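Local coordinates for amino Transferase (Eubacterium rectale, PDB 3ELE), which probably transfers amino groups between amino acids and keto acids, using pyridoxal-5'-phosphate as cofactor, as a member of the class I and II aminotransferases, at residues I47-I52 / L250-E255; S185-S190 / H326-D331. All coordinates share one frame; numbering follows the deposited sequence.

Interaction 1. Residues I47-I52 / L250-E255; sequences IPAPQI and LSLPGE
A49 and S251 are the nearest CA pair, 4.9 Å apart, where the extended residues 47-50 that lead into helix 51-63 meet the irregular chain between strands 240-245 and 258-261. S251 sits in the left-handed helical region (phi 58°) and directs its CB at 47-52. Its OG, anti to the carbonyl carbon (chi1 -67°), donates to the carbonyl oxygen of I47 over an OG-to-O distance of 2.6 Å, arriving 35° above the carbonyl plane. I47 CG1 lies against the same hydroxyl. A water adds a second polar link, accepting from A49 N and donating to S251 O at 3.0 Å. A49 CB presses on the carbonyl oxygen of L250 at 3.0 Å, a tight fit, and reaches L252 CD2 at 4.0 Å. P50 and L250 cross at about a right angle, and P50 CG lies 3.6 Å from L250 CD2. V53 of helix 51-63 also touches both leucines. An alanine at S251 would probably leave I47 O without its hydroxyl donor and the two chains tied mainly through water and packing. The hydroxyl and the water thus give I47 O and A49 N their partners, and these directional links, more than the modest apolar area, probably fix 47-50 beside a segment flanked in sequence by the pyridoxal-5'-phosphate pocket residues K248 and R256.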
ATOM      1  N   ILE A  47     -12.764 -18.480   8.881  1.00 37.71           N
ATOM      2  CA  ILE A  47     -13.545 -18.226  10.127  1.00 37.17           C
ATOM      3  C   ILE A  47     -13.855 -16.719  10.195  1.00 36.44           C
ATOM      4  O   ILE A  47     -13.013 -15.913   9.763  1.00 36.12           O
ATOM      5  CB  ILE A  47     -12.836 -18.735  11.432  1.00 37.16           C
ATOM      6  CG1 ILE A  47     -11.531 -17.948  11.758  1.00 38.69           C
ATOM      7  CG2 ILE A  47     -12.574 -20.259  11.329  1.00 33.87           C
ATOM      8  CD1 ILE A  47     -10.785 -18.444  13.030  1.00 38.06           C
ATOM      9  N   PRO A  48     -15.059 -16.330  10.690  1.00 34.86           N
ATOM     10  CA  PRO A  48     -15.361 -14.906  10.778  1.00 35.26           C
ATOM     11  C   PRO A  48     -14.555 -14.203  11.871  1.00 36.19           C
ATOM     12  O   PRO A  48     -14.128 -14.842  12.845  1.00 36.10           O
ATOM     13  CB  PRO A  48     -16.847 -14.890  11.129  1.00 33.79           C
ATOM     14  CG  PRO A  48     -17.050 -16.106  11.863  1.00 33.97           C
ATOM     15  CD  PRO A  48     -16.195 -17.130  11.183  1.00 34.62           C
ATOM     16  N   ALA A  49     -14.351 -12.894  11.693  1.00 35.94           N
ATOM     17  CA  ALA A  49     -13.653 -12.064  12.669  1.00 34.45           C
ATOM     18  C   ALA A  49     -14.401 -12.160  14.006  1.00 33.40           C
ATOM     19  O   ALA A  49     -15.621 -12.387  14.004  1.00 34.03           O
ATOM     20  CB  ALA A  49     -13.616 -10.584  12.201  1.00 32.50           C
ATOM     21  N   PRO A  50     -13.696 -11.992  15.144  1.00 33.17           N
ATOM     22  CA  PRO A  50     -14.418 -11.960  16.423  1.00 34.60           C
ATOM     23  C   PRO A  50     -15.354 -10.743  16.431  1.00 35.75           C
ATOM     24  O   PRO A  50     -15.039  -9.715  15.803  1.00 37.09           O
ATOM     25  CB  PRO A  50     -13.291 -11.778  17.457  1.00 34.63           C
ATOM     26  CG  PRO A  50     -12.224 -11.145  16.698  1.00 29.75           C
ATOM     27  CD  PRO A  50     -12.258 -11.766  15.359  1.00 32.13           C
ATOM     28  N   GLN A  51     -16.462 -10.843  17.152  1.00 35.97           N
ATOM     29  CA  GLN A  51     -17.479  -9.787  17.138  1.00 37.50           C
ATOM     30  C   GLN A  51     -16.980  -8.387  17.545  1.00 37.42           C
ATOM     31  O   GLN A  51     -17.535  -7.400  17.083  1.00 38.49           O
ATOM     32  CB  GLN A  51     -18.736 -10.213  17.927  1.00 37.56           C
ATOM     33  CG  GLN A  51     -19.995  -9.379  17.615  1.00 42.90           C
ATOM     34  CD  GLN A  51     -20.353  -9.345  16.118  1.00 46.30           C
ATOM     35  OE1 GLN A  51     -20.459 -10.384  15.462  1.00 49.63           O
ATOM     36  NE2 GLN A  51     -20.523  -8.143  15.583  1.00 48.52           N
ATOM     37  N   ILE A  52     -15.913  -8.309  18.350  1.00 36.72           N
ATOM     38  CA  ILE A  52     -15.294  -7.027  18.750  1.00 35.26           C
ATOM     39  C   ILE A  52     -14.859  -6.145  17.542  1.00 35.68           C
ATOM     40  O   ILE A  52     -14.926  -4.935  17.640  1.00 34.58           O
ATOM     41  CB  ILE A  52     -14.124  -7.255  19.771  1.00 35.34           C
ATOM     42  CG1 ILE A  52     -13.610  -5.943  20.402  1.00 35.00           C
ATOM     43  CG2 ILE A  52     -12.965  -8.025  19.113  1.00 33.96           C
ATOM     44  CD1 ILE A  52     -14.644  -5.110  21.087  1.00 35.88           C
ATOM     45  N   LEU A 250      -7.432 -11.906  13.102  1.00 37.95           N
ATOM     46  CA  LEU A 250      -8.756 -11.273  13.094  1.00 37.12           C
ATOM     47  C   LEU A 250      -9.601 -11.578  11.835  1.00 37.47           C
ATOM     48  O   LEU A 250     -10.720 -11.082  11.736  1.00 36.59           O
ATOM     49  CB  LEU A 250      -8.599  -9.749  13.275  1.00 36.23           C
ATOM     50  CG  LEU A 250      -8.134  -9.237  14.639  1.00 34.26           C
ATOM     51  CD1 LEU A 250      -7.851  -7.725  14.563  1.00 28.79           C
ATOM     52  CD2 LEU A 250      -9.168  -9.557  15.743  1.00 33.68           C
ATOM     53  N   SER A 251      -9.088 -12.384  10.896  1.00 36.94           N
ATOM     54  CA  SER A 251      -9.799 -12.697   9.637  1.00 36.71           C
ATOM     55  C   SER A 251     -10.135 -11.441   8.812  1.00 35.42           C
ATOM     56  O   SER A 251     -11.240 -11.312   8.248  1.00 34.45           O
ATOM     57  CB  SER A 251     -11.042 -13.585   9.871  1.00 35.29           C
ATOM     58  OG  SER A 251     -10.653 -14.861  10.305  1.00 38.43           O
ATOM     59  N   LEU A 252      -9.153 -10.534   8.731  1.00 34.50           N
ATOM     60  CA  LEU A 252      -9.294  -9.280   8.010  1.00 34.66           C
ATOM     61  C   LEU A 252      -8.266  -9.156   6.860  1.00 35.39           C
ATOM     62  O   LEU A 252      -7.641  -8.102   6.721  1.00 34.73           O
ATOM     63  CB  LEU A 252      -9.164  -8.108   9.006  1.00 34.41           C
ATOM     64  CG  LEU A 252     -10.056  -8.075  10.243  1.00 32.01           C
ATOM     65  CD1 LEU A 252      -9.738  -6.897  11.117  1.00 31.37           C
ATOM     66  CD2 LEU A 252     -11.552  -8.068   9.875  1.00 31.33           C
ATOM     67  N   PRO A 253      -8.126 -10.207   6.002  1.00 36.38           N
ATOM     68  CA  PRO A 253      -7.105 -10.140   4.942  1.00 36.61           C
ATOM     69  C   PRO A 253      -7.292  -9.035   3.901  1.00 36.66           C
ATOM     70  O   PRO A 253      -6.302  -8.503   3.401  1.00 35.46           O
ATOM     71  CB  PRO A 253      -7.179 -11.524   4.288  1.00 35.92           C
ATOM     72  CG  PRO A 253      -8.484 -11.994   4.534  1.00 37.09           C
ATOM     73  CD  PRO A 253      -8.881 -11.469   5.885  1.00 37.15           C
ATOM     74  N   GLY A 254      -8.538  -8.733   3.572  1.00 37.25           N
ATOM     75  CA  GLY A 254      -8.876  -7.663   2.653  1.00 37.11           C
ATOM     76  C   GLY A 254      -8.779  -6.261   3.227  1.00 36.20           C
ATOM     77  O   GLY A 254      -8.804  -5.322   2.452  1.00 34.78           O
ATOM     78  N   GLU A 255      -8.680  -6.110   4.556  1.00 36.83           N
ATOM     79  CA  GLU A 255      -8.599  -4.779   5.206  1.00 37.14           C
ATOM     80  C   GLU A 255      -7.205  -4.117   5.240  1.00 38.03           C
ATOM     81  O   GLU A 255      -7.105  -2.895   5.395  1.00 38.93           O
ATOM     82  CB  GLU A 255      -9.274  -4.814   6.584  1.00 37.03           C
ATOM     83  CG  GLU A 255     -10.721  -5.393   6.592  1.00 37.46           C
ATOM     84  CD  GLU A 255     -11.707  -4.732   5.622  1.00 36.82           C
ATOM     85  OE1 GLU A 255     -11.349  -3.789   4.878  1.00 35.89           O
ATOM     86  OE2 GLU A 255     -12.889  -5.153   5.599  1.00 43.39           O
TER
HETATM   87  O   HOH W   1     -14.075 -11.883   8.979  1.00 34.98           O

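Interaction 2. Residues S185-S190 / H326-D331; sequences SGTVYS and HCFKPD
F328 reaches from the edge strand 327-328 to an ST turn at S185, in which T187 N donates to S185 OG; that OG is also hydrogen-bonded to N182 OD1. As in fold-type I aminotransferases, the four-stranded antiparallel sheet of the small domain here meets a loop of the large domain. F328 CB points at that loop, and CG leaves it anti to the backbone N (chi1 166°). On the ring, CD2 comes 3.3 Å from S185 O, which lies at the edge in the ring plane. CE2 meets both S185 O, at 3.5 Å, and T187 CB, at 3.7 Å. CZ at the tip is 3.7 Å from T187 OG1, also near the plane; that hydroxyl is hydrogen-bonded to F158 O. The F158 ring meets the F328 ring with planes at about 45°. Beside the phenyl group, P330 CB lies 3.6 Å from G186 CA, on the side where a CB would point, and the positive phi of 72° also suits glycine. V188 CG2 packs on D331 CB at 3.6 Å, the two side chains crossing at about a right angle. One water donates to both S185 O and F328 O; another accepts from V188 N and donates to D331 OD2 at 2.7 Å.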
ATOM      1  N   SER A 185       4.100 -25.694   5.199  1.00 33.29           N
ATOM      2  CA  SER A 185       4.225 -26.919   5.992  1.00 34.19           C
ATOM      3  C   SER A 185       3.409 -27.025   7.263  1.00 33.60           C
ATOM      4  O   SER A 185       3.177 -28.132   7.744  1.00 34.12           O
ATOM      5  CB  SER A 185       5.682 -27.171   6.367  1.00 34.48           C
ATOM      6  OG  SER A 185       6.102 -26.263   7.364  1.00 38.66           O
ATOM      7  N   GLY A 186       3.021 -25.885   7.829  1.00 34.02           N
ATOM      8  CA  GLY A 186       2.377 -25.843   9.135  1.00 33.59           C
ATOM      9  C   GLY A 186       3.326 -26.133  10.306  1.00 33.95           C
ATOM     10  O   GLY A 186       2.876 -26.335  11.433  1.00 32.77           O
ATOM     11  N   THR A 187       4.646 -26.131  10.053  1.00 33.53           N
ATOM     12  CA  THR A 187       5.636 -26.368  11.083  1.00 35.47           C
ATOM     13  C   THR A 187       5.727 -25.147  12.007  1.00 35.98           C
ATOM     14  O   THR A 187       5.256 -24.059  11.659  1.00 36.44           O
ATOM     15  CB  THR A 187       7.037 -26.658  10.486  1.00 35.33           C
ATOM     16  OG1 THR A 187       7.867 -27.233  11.502  1.00 37.08           O
ATOM     17  CG2 THR A 187       7.691 -25.371   9.901  1.00 38.43           C
ATOM     18  N   VAL A 188       6.274 -25.366  13.199  1.00 35.45           N
ATOM     19  CA  VAL A 188       6.515 -24.308  14.172  1.00 34.43           C
ATOM     20  C   VAL A 188       7.932 -24.509  14.661  1.00 34.16           C
ATOM     21  O   VAL A 188       8.244 -25.578  15.188  1.00 36.63           O
ATOM     22  CB  VAL A 188       5.537 -24.327  15.356  1.00 33.10           C
ATOM     23  CG1 VAL A 188       5.961 -23.296  16.431  1.00 28.99           C
ATOM     24  CG2 VAL A 188       4.141 -24.032  14.895  1.00 34.25           C
ATOM     25  N   TYR A 189       8.790 -23.511  14.485  1.00 35.21           N
ATOM     26  CA  TYR A 189      10.181 -23.623  14.952  1.00 35.83           C
ATOM     27  C   TYR A 189      10.259 -23.581  16.478  1.00 37.07           C
ATOM     28  O   TYR A 189       9.672 -22.699  17.120  1.00 39.31           O
ATOM     29  CB  TYR A 189      11.115 -22.575  14.342  1.00 35.98           C
ATOM     30  CG  TYR A 189      11.255 -22.601  12.820  1.00 34.61           C
ATOM     31  CD1 TYR A 189      11.261 -23.805  12.092  1.00 35.82           C
ATOM     32  CD2 TYR A 189      11.466 -21.414  12.106  1.00 30.60           C
ATOM     33  CE1 TYR A 189      11.418 -23.816  10.693  1.00 31.97           C
ATOM     34  CE2 TYR A 189      11.627 -21.425  10.713  1.00 34.08           C
ATOM     35  CZ  TYR A 189      11.603 -22.628  10.014  1.00 32.99           C
ATOM     36  OH  TYR A 189      11.754 -22.630   8.646  1.00 31.31           O
ATOM     37  N   SER A 190      10.930 -24.585  17.047  1.00 37.04           N
ATOM     38  CA  SER A 190      11.116 -24.709  18.491  1.00 36.44           C
ATOM     39  C   SER A 190      12.104 -23.671  18.987  1.00 36.75           C
ATOM     40  O   SER A 190      12.876 -23.115  18.198  1.00 35.95           O
ATOM     41  CB  SER A 190      11.679 -26.095  18.833  1.00 35.88           C
ATOM     42  OG  SER A 190      12.954 -26.277  18.215  1.00 38.77           O
ATOM     43  N   HIS A 326       1.139 -40.315   3.988  1.00 31.34           N
ATOM     44  CA  HIS A 326       2.087 -39.799   4.989  1.00 31.63           C
ATOM     45  C   HIS A 326       1.926 -38.282   5.069  1.00 31.34           C
ATOM     46  O   HIS A 326       2.344 -37.563   4.152  1.00 30.12           O
ATOM     47  CB  HIS A 326       3.555 -40.147   4.724  1.00 32.50           C
ATOM     48  CG  HIS A 326       4.486 -39.453   5.674  1.00 34.36           C
ATOM     49  ND1 HIS A 326       4.702 -39.902   6.959  1.00 33.41           N
ATOM     50  CD2 HIS A 326       5.157 -38.279   5.568  1.00 38.57           C
ATOM     51  CE1 HIS A 326       5.516 -39.068   7.581  1.00 39.27           C
ATOM     52  NE2 HIS A 326       5.799 -38.068   6.765  1.00 38.28           N
ATOM     53  N   CYS A 327       1.346 -37.825   6.182  1.00 31.65           N
ATOM     54  CA  CYS A 327       1.142 -36.412   6.474  1.00 32.18           C
ATOM     55  C   CYS A 327       2.089 -35.977   7.588  1.00 32.10           C
ATOM     56  O   CYS A 327       2.302 -36.707   8.560  1.00 32.30           O
ATOM     57  CB  CYS A 327      -0.277 -36.158   6.984  1.00 32.02           C
ATOM     58  SG  CYS A 327      -1.641 -36.853   6.035  1.00 30.33           S
ATOM     59  N   PHE A 328       2.655 -34.788   7.445  1.00 32.91           N
ATOM     60  CA  PHE A 328       3.427 -34.150   8.519  1.00 32.54           C
ATOM     61  C   PHE A 328       2.349 -33.490   9.395  1.00 31.89           C
ATOM     62  O   PHE A 328       1.556 -32.685   8.875  1.00 29.18           O
ATOM     63  CB  PHE A 328       4.422 -33.134   7.938  1.00 33.07           C
ATOM     64  CG  PHE A 328       5.018 -32.199   8.953  1.00 36.62           C
ATOM     65  CD1 PHE A 328       5.763 -32.693  10.025  1.00 38.08           C
ATOM     66  CD2 PHE A 328       4.856 -30.813   8.826  1.00 36.08           C
ATOM     67  CE1 PHE A 328       6.322 -31.817  10.971  1.00 35.74           C
ATOM     68  CE2 PHE A 328       5.412 -29.934   9.764  1.00 36.16           C
ATOM     69  CZ  PHE A 328       6.146 -30.438  10.835  1.00 34.12           C
ATOM     70  N   LYS A 329       2.293 -33.829  10.688  1.00 33.78           N
ATOM     71  CA  LYS A 329       1.270 -33.237  11.578  1.00 34.86           C
ATOM     72  C   LYS A 329       1.683 -31.791  11.866  1.00 34.05           C
ATOM     73  O   LYS A 329       2.686 -31.582  12.523  1.00 33.64           O
ATOM     74  CB  LYS A 329       1.072 -34.021  12.881  1.00 34.92           C
ATOM     75  CG  LYS A 329      -0.174 -33.546  13.679  1.00 35.61           C
ATOM     76  CD  LYS A 329      -0.551 -34.473  14.829  1.00 37.55           C
ATOM     77  CE  LYS A 329      -1.876 -34.007  15.499  1.00 45.00           C
ATOM     78  NZ  LYS A 329      -2.421 -34.897  16.599  1.00 42.81           N
ATOM     79  N   PRO A 330       0.912 -30.794  11.377  1.00 35.07           N
ATOM     80  CA  PRO A 330       1.343 -29.405  11.584  1.00 34.99           C
ATOM     81  C   PRO A 330       0.985 -28.882  12.968  1.00 35.69           C
ATOM     82  O   PRO A 330      -0.093 -29.204  13.470  1.00 34.96           O
ATOM     83  CB  PRO A 330       0.545 -28.645  10.520  1.00 34.72           C
ATOM     84  CG  PRO A 330      -0.705 -29.410  10.376  1.00 33.17           C
ATOM     85  CD  PRO A 330      -0.383 -30.844  10.665  1.00 35.01           C
ATOM     86  N   ASP A 331       1.872 -28.073  13.560  1.00 35.13           N
ATOM     87  CA  ASP A 331       1.622 -27.421  14.860  1.00 34.63           C
ATOM     88  C   ASP A 331       0.954 -26.040  14.729  1.00 35.12           C
ATOM     89  O   ASP A 331       0.445 -25.503  15.729  1.00 33.20           O
ATOM     90  CB  ASP A 331       2.925 -27.290  15.649  1.00 35.46           C
ATOM     91  CG  ASP A 331       3.474 -28.635  16.100  1.00 38.26           C
ATOM     92  OD1 ASP A 331       2.673 -29.510  16.495  1.00 39.46           O
ATOM     93  OD2 ASP A 331       4.702 -28.815  16.064  1.00 41.48           O
TER
HETATM   94  O   HOH W   2       1.511 -30.220   7.647  1.00 29.04           O
HETATM   95  O   HOH W   3       6.497 -28.177  14.146  1.00 25.39           O

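The two contacts lie 25 Å apart between centres and about 14 Å between nearest atoms, share no residue, and join different elements. Interaction 2 is the more buried, with no exposed residue among those that touch, and no other chain reaches it; interaction 1 is partly buried and borders the second subunit, where P48 packs on V67 of that chain. Water bridges occur in both. In 47-52 / 250-255 a direct side-chain hydrogen bond accompanies aliphatic groups, whereas in 185-190 / 326-331 an aromatic edge, a proline and a glycine supply the fit. Each contact includes a loop following a strand of the seven-stranded sheet, with cofactor-pocket residues nearby: K248 before 250-255 and N183 before 185-190.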